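Local coordinates for protein phosphoglycerate kinase (Coxiella burnetii, PDB 4NG4) that catalyses the reversible transfer of a phosphate group between ATP and 3-phosphoglycerate in glycolysis, working as a monomer, at residues Lys204-Ile209 with Leu244-Trp249; Asn230-Ala235 with Asp251-Phe256; Val197-Gly202 with Gln221-Gly226. All blocks are in the same frame, centred on the assembly; numbering follows the deposited sequence.

Contact 1: residues Lys204-Ile209 with Leu244-Trp249. With ADP (adenosine-5'-diphosphate), chain E.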
loop_
_atom_site.group_PDB
_atom_site.type_symbol
_atom_site.label_atom_id
_atom_site.label_comp_id
_atom_site.label_asym_id
_atom_site.label_seq_id
_atom_site.Cartn_x
_atom_site.Cartn_y
_atom_site.Cartn_z
ATOM N N LYS A 204 -7.776 10.547 -10.544
ATOM C CA LYS A 204 -6.809 11.409 -11.204
ATOM C C LYS A 204 -5.720 10.615 -11.887
ATOM O O LYS A 204 -5.120 9.736 -11.256
ATOM C CB LYS A 204 -6.113 12.301 -10.168
ATOM C CG LYS A 204 -6.992 13.314 -9.463
ATOM C CD LYS A 204 -6.266 13.954 -8.298
ATOM C CE LYS A 204 -7.175 14.917 -7.564
ATOM N NZ LYS A 204 -6.613 15.277 -6.258
ATOM N N VAL A 205 -5.459 10.951 -13.156
ATOM C CA VAL A 205 -4.250 10.517 -13.896
ATOM C C VAL A 205 -2.986 10.953 -13.181
ATOM O O VAL A 205 -2.035 10.188 -13.061
ATOM C CB VAL A 205 -4.180 11.163 -15.313
ATOM C CG1 VAL A 205 -2.779 10.994 -15.938
ATOM C CG2 VAL A 205 -5.238 10.597 -16.204
ATOM N N SER A 206 -3.017 12.198 -12.713
ATOM C CA SER A 206 -1.855 12.907 -12.184
ATOM C C SER A 206 -1.287 12.308 -10.913
ATOM O O SER A 206 -0.165 12.594 -10.557
ATOM C CB SER A 206 -2.240 14.352 -11.901
ATOM O OG SER A 206 -3.244 14.417 -10.911
ATOM N N THR A 207 -2.070 11.499 -10.215
ATOM C CA THR A 207 -1.584 10.849 -9.009
ATOM C C THR A 207 -1.130 9.432 -9.288
ATOM O O THR A 207 -0.578 8.790 -8.394
ATOM C CB THR A 207 -2.680 10.762 -7.967
ATOM O OG1 THR A 207 -3.835 10.217 -8.583
ATOM C CG2 THR A 207 -3.026 12.128 -7.427
ATOM N N LYS A 208 -1.352 8.944 -10.511
ATOM C CA LYS A 208 -1.034 7.555 -10.846
ATOM C C LYS A 208 -0.247 7.336 -12.147
ATOM O O LYS A 208 -0.051 6.192 -12.586
ATOM C CB LYS A 208 -2.333 6.735 -10.824
ATOM C CG LYS A 208 -2.954 6.743 -9.432
ATOM C CD LYS A 208 -3.808 5.539 -9.124
ATOM C CE LYS A 208 -4.026 5.463 -7.606
ATOM N NZ LYS A 208 -5.018 4.443 -7.193
ATOM N N ILE A 209 0.243 8.428 -12.727
ATOM C CA ILE A 209 0.946 8.395 -13.988
ATOM C C ILE A 209 2.288 7.690 -13.861
ATOM O O ILE A 209 2.740 7.019 -14.791
ATOM C CB ILE A 209 1.166 9.819 -14.516
ATOM C CG1 ILE A 209 1.528 9.795 -16.013
ATOM C CG2 ILE A 209 2.238 10.546 -13.697
ATOM C CD1 ILE A 209 0.427 9.280 -16.890
ATOM N N LEU A 244 -15.660 13.558 -14.644
ATOM C CA LEU A 244 -14.404 13.875 -14.004
ATOM C C LEU A 244 -13.248 13.567 -14.958
ATOM O O LEU A 244 -13.182 12.474 -15.538
ATOM C CB LEU A 244 -14.244 13.070 -12.724
ATOM C CG LEU A 244 -13.268 13.692 -11.705
ATOM C CD1 LEU A 244 -13.852 15.004 -11.129
ATOM C CD2 LEU A 244 -12.913 12.698 -10.602
ATOM N N CYS A 245 -12.378 14.554 -15.152
ATOM C CA CYS A 245 -11.217 14.440 -16.019
ATOM C C CYS A 245 -10.201 15.511 -15.667
ATOM O O CYS A 245 -10.535 16.541 -15.082
ATOM C CB CYS A 245 -11.603 14.585 -17.494
ATOM S SG CYS A 245 -11.994 16.297 -18.014
ATOM N N GLU A 246 -8.954 15.263 -16.037
ATOM C CA GLU A 246 -7.899 16.237 -15.837
ATOM C C GLU A 246 -7.431 16.682 -17.200
ATOM O O GLU A 246 -6.618 15.998 -17.825
ATOM C CB GLU A 246 -6.753 15.643 -15.015
ATOM C CG GLU A 246 -7.066 15.530 -13.543
ATOM C CD GLU A 246 -5.888 15.078 -12.700
ATOM O OE1 GLU A 246 -5.345 13.984 -12.977
ATOM O OE2 GLU A 246 -5.530 15.805 -11.735
ATOM N N ASN A 247 -7.970 17.813 -17.666
ATOM C CA ASN A 247 -7.598 18.396 -18.959
ATOM C C ASN A 247 -6.108 18.620 -19.088
ATOM O O ASN A 247 -5.542 18.504 -20.173
ATOM C CB ASN A 247 -8.290 19.749 -19.168
ATOM C CG ASN A 247 -9.710 19.632 -19.716
ATOM O OD1 ASN A 247 -10.408 18.646 -19.489
ATOM N ND2 ASN A 247 -10.139 20.647 -20.437
ATOM N N GLU A 248 -5.462 18.962 -17.986
ATOM C CA GLU A 248 -4.051 19.322 -18.046
ATOM C C GLU A 248 -3.130 18.142 -18.301
ATOM O O GLU A 248 -1.935 18.331 -18.541
ATOM C CB GLU A 248 -3.639 20.120 -16.805
ATOM C CG GLU A 248 -3.729 21.634 -17.059
ATOM C CD GLU A 248 -3.851 22.445 -15.806
ATOM O OE1 GLU A 248 -3.653 21.887 -14.718
ATOM O OE2 GLU A 248 -4.140 23.650 -15.911
ATOM N N TRP A 249 -3.700 16.937 -18.291
ATOM C CA TRP A 249 -2.943 15.703 -18.493
ATOM C C TRP A 249 -3.402 14.945 -19.742
ATOM O O TRP A 249 -3.041 13.785 -19.930
ATOM C CB TRP A 249 -3.072 14.814 -17.243
ATOM C CG TRP A 249 -2.353 15.374 -16.061
ATOM C CD1 TRP A 249 -2.791 16.340 -15.210
ATOM C CD2 TRP A 249 -1.049 15.008 -15.609
ATOM N NE1 TRP A 249 -1.837 16.603 -14.254
ATOM C CE2 TRP A 249 -0.759 15.796 -14.478
ATOM C CE3 TRP A 249 -0.101 14.087 -16.049
ATOM C CZ2 TRP A 249 0.427 15.684 -13.784
ATOM C CZ3 TRP A 249 1.076 13.982 -15.366
ATOM C CH2 TRP A 249 1.335 14.775 -14.243
HETATM P PB ADP E . -7.566 3.794 -4.257
HETATM O O1B ADP E . -8.392 2.540 -4.115
HETATM O O2B ADP E . -7.603 4.680 -3.028
HETATM O O3B ADP E . -6.185 3.566 -4.826
HETATM P PA ADP E . -8.020 6.119 -5.878
HETATM O O1A ADP E . -7.471 6.889 -4.701
HETATM O O2A ADP E . -7.192 6.079 -7.135
HETATM O O3A ADP E . -8.337 4.592 -5.438
HETATM O "O5'" ADP E . -9.467 6.773 -6.205
HETATM C "C5'" ADP E . -10.697 6.056 -6.038
HETATM C "C4'" ADP E . -11.830 7.008 -5.682
HETATM O "O4'" ADP E . -12.177 7.787 -6.834
HETATM C "C3'" ADP E . -13.084 6.262 -5.220
HETATM O "O3'" ADP E . -13.451 6.652 -3.889
HETATM C "C2'" ADP E . -14.156 6.593 -6.253
HETATM O "O2'" ADP E . -15.414 6.935 -5.666
HETATM C "C1'" ADP E . -13.593 7.759 -7.067
HETATM N N9 ADP E . -13.936 7.628 -8.521
HETATM C C8 ADP E . -13.585 6.615 -9.350
HETATM N N7 ADP E . -14.085 6.828 -10.596
HETATM C C5 ADP E . -14.766 7.992 -10.585
HETATM C C6 ADP E . -15.533 8.805 -11.562
HETATM N N6 ADP E . -15.687 8.412 -12.850
HETATM N N1 ADP E . -16.075 9.967 -11.116
HETATM C C2 ADP E . -15.952 10.403 -9.840
HETATM N N3 ADP E . -15.273 9.711 -8.905
HETATM C C4 ADP E . -14.669 8.521 -9.209
#
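Lys204 and Glu246 face each other with their CA atoms 6.8 Å apart, and Ser206 and Trp249 with theirs 7.0 Å apart, so two irregular loops meet here, the first just ahead of helix 209-216 and the second just ahead of helix 250-263. Glu246 does most of the polar work. With CG anti to the carbonyl carbon (chi1 -76°) and the chain extended beyond it, the side chain reaches across to the turn at 205-207 and grips Ser206 twice: the backbone N of Ser206 donates to Glu246 OE1 at 2.9 Å, with an N-H...O angle of 165°, and Ser206 OG donates to Glu246 OE2 at 2.8 Å. Each carboxylate oxygen uses its syn lone pair, the side facing the other oxygen, and the two bonds together limit the rotation of the carboxylate. The aliphatic part of Lys204 crosses this carboxylate, CB lying 3.4 Å from Glu246 OE1, while its amino end leads off elsewhere. Next to this, Ser206 CB sits over one face of the Trp249 indole, toward the rim, in a CH-pi contact 3.6 Å from the centroid of the five-membered ring; NE1 and CE2 are its nearest ring atoms. Val205 CG1 touches Trp249 CB, and Ile209 CG2 meets CZ3 at 4.0 Å, both obliquely. Lys208 takes no part in the contact: its extended chain carries NZ to ADP, with hydrogen bonds to O2A and O3B, and NZ is also hydrogen-bonded to Asn323 OD1 and to Gly201 O. Leu244 CD2 touches the adenine at C2. One carboxylate thus ties the turn just before the phosphate-binding lysine to the loop that borders the adenine, and the Ser206 N-H and hydroxyl directed at it would be expected to stabilise its negative charge.

Contact 2: residues Asn230-Ala235 with Asp251-Phe256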
loop_
_atom_site.group_PDB
_atom_site.type_symbol
_atom_site.label_atom_id
_atom_site.label_comp_id
_atom_site.label_asym_id
_atom_site.label_seq_id
_atom_site.Cartn_x
_atom_site.Cartn_y
_atom_site.Cartn_z
ATOM N N ASN A 230 -11.694 8.226 -17.885
ATOM C CA ASN A 230 -12.357 9.393 -18.460
ATOM C C ASN A 230 -11.352 10.374 -19.113
ATOM O O ASN A 230 -11.616 10.934 -20.171
ATOM C CB ASN A 230 -13.229 10.120 -17.410
ATOM C CG ASN A 230 -14.347 9.238 -16.830
ATOM O OD1 ASN A 230 -14.806 9.449 -15.694
ATOM N ND2 ASN A 230 -14.782 8.259 -17.593
ATOM N N THR A 231 -10.198 10.558 -18.485
ATOM C CA THR A 231 -9.139 11.374 -19.088
ATOM C C THR A 231 -8.642 10.753 -20.392
ATOM O O THR A 231 -8.441 11.456 -21.371
ATOM C CB THR A 231 -7.913 11.593 -18.133
ATOM O OG1 THR A 231 -8.343 12.178 -16.894
ATOM C CG2 THR A 231 -6.895 12.516 -18.768
ATOM N N PHE A 232 -8.449 9.440 -20.405
ATOM C CA PHE A 232 -7.918 8.765 -21.590
ATOM C C PHE A 232 -8.893 8.813 -22.769
ATOM O O PHE A 232 -8.503 9.111 -23.909
ATOM C CB PHE A 232 -7.536 7.317 -21.271
ATOM C CG PHE A 232 -6.149 7.163 -20.701
ATOM C CD1 PHE A 232 -5.068 7.004 -21.539
ATOM C CD2 PHE A 232 -5.946 7.160 -19.347
ATOM C CE1 PHE A 232 -3.797 6.854 -21.039
ATOM C CE2 PHE A 232 -4.695 7.018 -18.831
ATOM C CZ PHE A 232 -3.604 6.864 -19.682
ATOM N N LEU A 233 -10.156 8.524 -22.477
ATOM C CA LEU A 233 -11.222 8.631 -23.453
ATOM C C LEU A 233 -11.305 10.036 -24.095
ATOM O O LEU A 233 -11.691 10.181 -25.259
ATOM C CB LEU A 233 -12.554 8.286 -22.781
ATOM C CG LEU A 233 -12.894 6.847 -22.337
ATOM C CD1 LEU A 233 -14.298 6.786 -21.727
ATOM C CD2 LEU A 233 -12.812 5.877 -23.497
ATOM N N LYS A 234 -10.958 11.072 -23.339
ATOM C CA LYS A 234 -11.031 12.440 -23.839
ATOM C C LYS A 234 -9.758 12.810 -24.628
ATOM O O LYS A 234 -9.820 13.578 -25.608
ATOM C CB LYS A 234 -11.265 13.399 -22.668
ATOM C CG LYS A 234 -11.360 14.874 -23.035
ATOM C CD LYS A 234 -12.275 15.557 -22.074
ATOM C CE LYS A 234 -12.041 17.033 -21.972
ATOM N NZ LYS A 234 -12.958 17.518 -20.867
ATOM N N ALA A 235 -8.617 12.252 -24.219
ATOM C CA ALA A 235 -7.384 12.336 -25.019
ATOM C C ALA A 235 -7.574 11.708 -26.380
ATOM O O ALA A 235 -6.984 12.168 -27.332
ATOM C CB ALA A 235 -6.223 11.664 -24.303
ATOM N N ASP A 251 -2.491 15.562 -22.892
ATOM C CA ASP A 251 -1.272 15.283 -23.645
ATOM C C ASP A 251 -0.492 14.111 -23.044
ATOM O O ASP A 251 0.080 13.299 -23.778
ATOM C CB ASP A 251 -0.358 16.514 -23.697
ATOM C CG ASP A 251 -0.933 17.638 -24.524
ATOM O OD1 ASP A 251 -1.955 17.422 -25.201
ATOM O OD2 ASP A 251 -0.346 18.738 -24.502
ATOM N N ALA A 252 -0.459 14.042 -21.716
ATOM C CA ALA A 252 0.234 12.955 -21.024
ATOM C C ALA A 252 -0.456 11.634 -21.325
ATOM O O ALA A 252 0.190 10.652 -21.686
ATOM C CB ALA A 252 0.268 13.200 -19.531
ATOM N N ALA A 253 -1.778 11.634 -21.190
ATOM C CA ALA A 253 -2.588 10.445 -21.434
ATOM C C ALA A 253 -2.472 9.980 -22.884
ATOM O O ALA A 253 -2.424 8.782 -23.162
ATOM C CB ALA A 253 -4.038 10.717 -21.075
ATOM N N GLN A 254 -2.405 10.934 -23.805
ATOM C CA GLN A 254 -2.329 10.626 -25.229
ATOM C C GLN A 254 -1.003 9.993 -25.554
ATOM O O GLN A 254 -0.943 9.000 -26.267
ATOM C CB GLN A 254 -2.520 11.891 -26.073
ATOM C CG GLN A 254 -2.897 11.612 -27.538
ATOM C CD GLN A 254 -2.495 12.716 -28.492
ATOM O OE1 GLN A 254 -1.970 13.762 -28.096
ATOM N NE2 GLN A 254 -2.725 12.477 -29.769
ATOM N N GLN A 255 0.060 10.571 -25.023
ATOM C CA GLN A 255 1.396 10.042 -25.245
ATOM C C GLN A 255 1.578 8.686 -24.585
ATOM O O GLN A 255 2.301 7.838 -25.093
ATOM C CB GLN A 255 2.429 11.004 -24.696
ATOM C CG GLN A 255 3.842 10.682 -25.101
ATOM C CD GLN A 255 4.829 11.350 -24.198
ATOM O OE1 GLN A 255 5.069 10.902 -23.067
ATOM N NE2 GLN A 255 5.404 12.448 -24.675
ATOM N N PHE A 256 0.944 8.484 -23.440
ATOM C CA PHE A 256 1.009 7.185 -22.783
ATOM C C PHE A 256 0.287 6.120 -23.616
ATOM O O PHE A 256 0.761 4.990 -23.741
ATOM C CB PHE A 256 0.420 7.245 -21.379
ATOM C CG PHE A 256 0.493 5.945 -20.658
ATOM C CD1 PHE A 256 -0.481 4.984 -20.840
ATOM C CD2 PHE A 256 1.562 5.656 -19.843
ATOM C CE1 PHE A 256 -0.404 3.768 -20.192
ATOM C CE2 PHE A 256 1.652 4.447 -19.211
ATOM C CZ PHE A 256 0.667 3.496 -19.384
#
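Phe232 and Ala253 meet where helix 227-235 crosses helix 250-263, the local axes 8.4 Å apart at closest approach with a signed crossing angle of -79°. The Phe232 ring covers the alanine: Ala253 CB stands over the centre of one face, 3.9 Å from the centroid and close to the ring normal, a well-centred CH-pi contact in which CD1 and CE1 are the ring atoms nearest the methyl. Phe232 CE1 also comes to 3.2 Å from the backbone oxygen of Ala253, while CZ continues toward Phe256. There the two phenylalanines cross obliquely, Phe256 CD1 lying 3.8 Å from Phe232 CE1, with the ring planes inclined at 73° and the centroids 5.9 Å apart. Phe256 has CG anti to its backbone N (chi1 -179°); it is CD1 that meets Phe232.

On the other turns of the first helix, small side chains allow the backbones to come close. Ala235 CB rests 4.0 Å from Ala253 CB and also packs against the backbone N and CB of Gln254; CA of Ala235 and CA of Gln254 are 5.3 Å apart. Thr231 adds its methyl, CG2 reaching Ala253 CB at 4.1 Å, while its hydroxyl is occupied with Gly227 O and Glu246 N. Ala253 CB is therefore touched by three residues of the first helix, Thr231, Phe232 and Ala235. The side chains that meet do so through carbon alone, though backbone polar atoms of Ala253 and Gln254 border them.

Beyond the pair, Phe232 also packs on Val224 and Phe256 on Leu222, both of strand 221-226, while Phe256 further touches Leu212 and Leu216 of helix 209-216. The crossing thus lies against the strand 221-226 margin of the nucleotide-binding sheet, helix 250-263 bridging helices 227-235 and 209-216.

Contact 3: residues Val197-Gly202 with Gln221-Gly226; sequences VAVVGG and QLIVGG. With ADP (adenosine-5'-diphosphate), chain E.
The beta-alpha-beta unit formed by strand 196-202, helix 209-216 and strand 221-226 pairs Val197-Gly202 with Gln221-Gly226 in parallel, and both strands run toward ADP. Ile223 N donates to Ala198 O at 3.0 Å, Val200 N donates to Ile223 O at 2.7 Å, and Gly225 N donates to Val200 O at 2.9 Å. Weak bonds, Ala198 N to Gln221 O and Gly202 N to Gly225 O, continue the ladder at either end. On the face turned to helix 304-316, Val199 and Ile223 lie side by side, CG1 against CG2 at 4.0 Å. On the other, beneath helix 209-216, Leu222 CD1 tucks against Ala198 CB at 3.6 Å, turned onto it by a chi2 of 77°. At the carboxyl ends the glycine backbone lines the nucleotide, Gly202 CA beside ADP O2A and Gly226 CA, in a residue of positive phi (67°), 3.2 Å from ADP N7. Nucleotide bound at the carboxyl edge of a parallel sheet, beside a glycine-rich strand-to-loop turn, is typical of the Rossmann-like C-terminal domain of phosphoglycerate kinase.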
loop_
_atom_site.group_PDB
_atom_site.type_symbol
_atom_site.label_atom_id
_atom_site.label_comp_id
_atom_site.label_asym_id
_atom_site.label_seq_id
_atom_site.Cartn_x
_atom_site.Cartn_y
_atom_site.Cartn_z
ATOM N N VAL A 197 -1.659 -8.774 -15.791
ATOM C CA VAL A 197 -2.606 -7.676 -16.035
ATOM C C VAL A 197 -2.640 -6.694 -14.871
ATOM O O VAL A 197 -2.630 -7.091 -13.713
ATOM C CB VAL A 197 -4.028 -8.201 -16.259
ATOM C CG1 VAL A 197 -4.983 -7.048 -16.463
ATOM C CG2 VAL A 197 -4.062 -9.120 -17.449
ATOM N N ALA A 198 -2.694 -5.408 -15.178
ATOM C CA ALA A 198 -2.703 -4.377 -14.153
ATOM C C ALA A 198 -3.912 -3.496 -14.364
ATOM O O ALA A 198 -4.024 -2.850 -15.401
ATOM C CB ALA A 198 -1.435 -3.557 -14.235
ATOM N N VAL A 199 -4.814 -3.475 -13.389
ATOM C CA VAL A 199 -5.974 -2.570 -13.378
ATOM C C VAL A 199 -5.660 -1.359 -12.509
ATOM O O VAL A 199 -5.232 -1.509 -11.371
ATOM C CB VAL A 199 -7.208 -3.283 -12.797
ATOM C CG1 VAL A 199 -8.437 -2.412 -12.879
ATOM C CG2 VAL A 199 -7.418 -4.618 -13.510
ATOM N N VAL A 200 -5.871 -0.163 -13.038
ATOM C CA VAL A 200 -5.497 1.068 -12.330
ATOM C C VAL A 200 -6.640 2.078 -12.439
ATOM O O VAL A 200 -6.954 2.551 -13.535
ATOM C CB VAL A 200 -4.191 1.660 -12.910
ATOM C CG1 VAL A 200 -3.944 3.099 -12.393
ATOM C CG2 VAL A 200 -3.023 0.729 -12.606
ATOM N N GLY A 201 -7.266 2.375 -11.302
ATOM C CA GLY A 201 -8.427 3.249 -11.246
ATOM C C GLY A 201 -8.253 4.347 -10.217
ATOM O O GLY A 201 -7.356 4.304 -9.379
ATOM N N GLY A 202 -9.102 5.358 -10.293
ATOM C CA GLY A 202 -8.969 6.485 -9.399
ATOM C C GLY A 202 -9.470 7.787 -9.964
ATOM O O GLY A 202 -9.934 7.851 -11.110
ATOM N N GLN A 221 -1.447 -6.687 -20.536
ATOM C CA GLN A 221 -2.658 -5.899 -20.674
ATOM C C GLN A 221 -2.627 -4.842 -19.578
ATOM O O GLN A 221 -2.021 -5.073 -18.512
ATOM C CB GLN A 221 -3.895 -6.785 -20.493
ATOM C CG GLN A 221 -4.276 -7.675 -21.695
ATOM C CD GLN A 221 -3.430 -8.951 -21.837
ATOM O OE1 GLN A 221 -3.166 -9.656 -20.860
ATOM N NE2 GLN A 221 -3.029 -9.256 -23.062
ATOM N N LEU A 222 -3.249 -3.683 -19.833
ATOM C CA LEU A 222 -3.437 -2.653 -18.790
ATOM C C LEU A 222 -4.819 -2.029 -18.903
ATOM O O LEU A 222 -5.279 -1.719 -20.000
ATOM C CB LEU A 222 -2.374 -1.557 -18.904
ATOM C CG LEU A 222 -2.408 -0.416 -17.872
ATOM C CD1 LEU A 222 -1.837 -0.874 -16.550
ATOM C CD2 LEU A 222 -1.654 0.809 -18.377
ATOM N N ILE A 223 -5.479 -1.845 -17.765
ATOM C CA ILE A 223 -6.855 -1.346 -17.726
ATOM C C ILE A 223 -6.962 -0.128 -16.830
ATOM O O ILE A 223 -6.678 -0.191 -15.635
ATOM C CB ILE A 223 -7.799 -2.406 -17.163
ATOM C CG1 ILE A 223 -8.013 -3.530 -18.172
ATOM C CG2 ILE A 223 -9.156 -1.784 -16.811
ATOM C CD1 ILE A 223 -8.800 -4.689 -17.608
ATOM N N VAL A 224 -7.381 0.986 -17.406
ATOM C CA VAL A 224 -7.607 2.193 -16.630
ATOM C C VAL A 224 -9.101 2.305 -16.328
ATOM O O VAL A 224 -9.931 1.942 -17.165
ATOM C CB VAL A 224 -7.116 3.470 -17.366
ATOM C CG1 VAL A 224 -5.656 3.359 -17.714
ATOM C CG2 VAL A 224 -7.935 3.731 -18.612
ATOM N N GLY A 225 -9.418 2.819 -15.134
ATOM C CA GLY A 225 -10.792 3.044 -14.693
ATOM C C GLY A 225 -10.999 4.399 -14.033
ATOM O O GLY A 225 -10.042 5.030 -13.560
ATOM N N GLY A 226 -12.259 4.847 -14.018
ATOM C CA GLY A 226 -12.663 6.116 -13.396
ATOM C C GLY A 226 -12.138 7.371 -14.076
ATOM O O GLY A 226 -11.952 7.412 -15.307
HETATM P PB ADP E . -7.566 3.794 -4.257
HETATM O O1B ADP E . -8.392 2.540 -4.115
HETATM O O2B ADP E . -7.603 4.680 -3.028
HETATM O O3B ADP E . -6.185 3.566 -4.826
HETATM P PA ADP E . -8.020 6.119 -5.878
HETATM O O1A ADP E . -7.471 6.889 -4.701
HETATM O O2A ADP E . -7.192 6.079 -7.135
HETATM O O3A ADP E . -8.337 4.592 -5.438
HETATM O "O5'" ADP E . -9.467 6.773 -6.205
HETATM C "C5'" ADP E . -10.697 6.056 -6.038
HETATM C "C4'" ADP E . -11.830 7.008 -5.682
HETATM O "O4'" ADP E . -12.177 7.787 -6.834
HETATM C "C3'" ADP E . -13.084 6.262 -5.220
HETATM O "O3'" ADP E . -13.451 6.652 -3.889
HETATM C "C2'" ADP E . -14.156 6.593 -6.253
HETATM O "O2'" ADP E . -15.414 6.935 -5.666
HETATM C "C1'" ADP E . -13.593 7.759 -7.067
HETATM N N9 ADP E . -13.936 7.628 -8.521
HETATM C C8 ADP E . -13.585 6.615 -9.350
HETATM N N7 ADP E . -14.085 6.828 -10.596
HETATM C C5 ADP E . -14.766 7.992 -10.585
HETATM C C6 ADP E . -15.533 8.805 -11.562
HETATM N N6 ADP E . -15.687 8.412 -12.850
HETATM N N1 ADP E . -16.075 9.967 -11.116
HETATM C C2 ADP E . -15.952 10.403 -9.840
HETATM N N3 ADP E . -15.273 9.711 -8.905
HETATM C C4 ADP E . -14.669 8.521 -9.209
#

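All three contacts belong to the nucleotide-binding half of the enzyme. Contact 3 is buried sheet, held by backbone hydrogen bonds; contact 2 is likewise buried, carbon on carbon between two helices; contact 1 lies at the surface and depends on a carboxylate and an indole. Contacts 1 and 3 both touch ADP, the former through side chains and the latter through glycine backbone, and Lys208 connects them. Contact 2 leans on the outer strand of contact 3, which runs straight into helix 227-235. Contacts 1 and 2 share the approach to helix 250-263: the loop of contact 1 leads into it, and contact 2 packs its first turns.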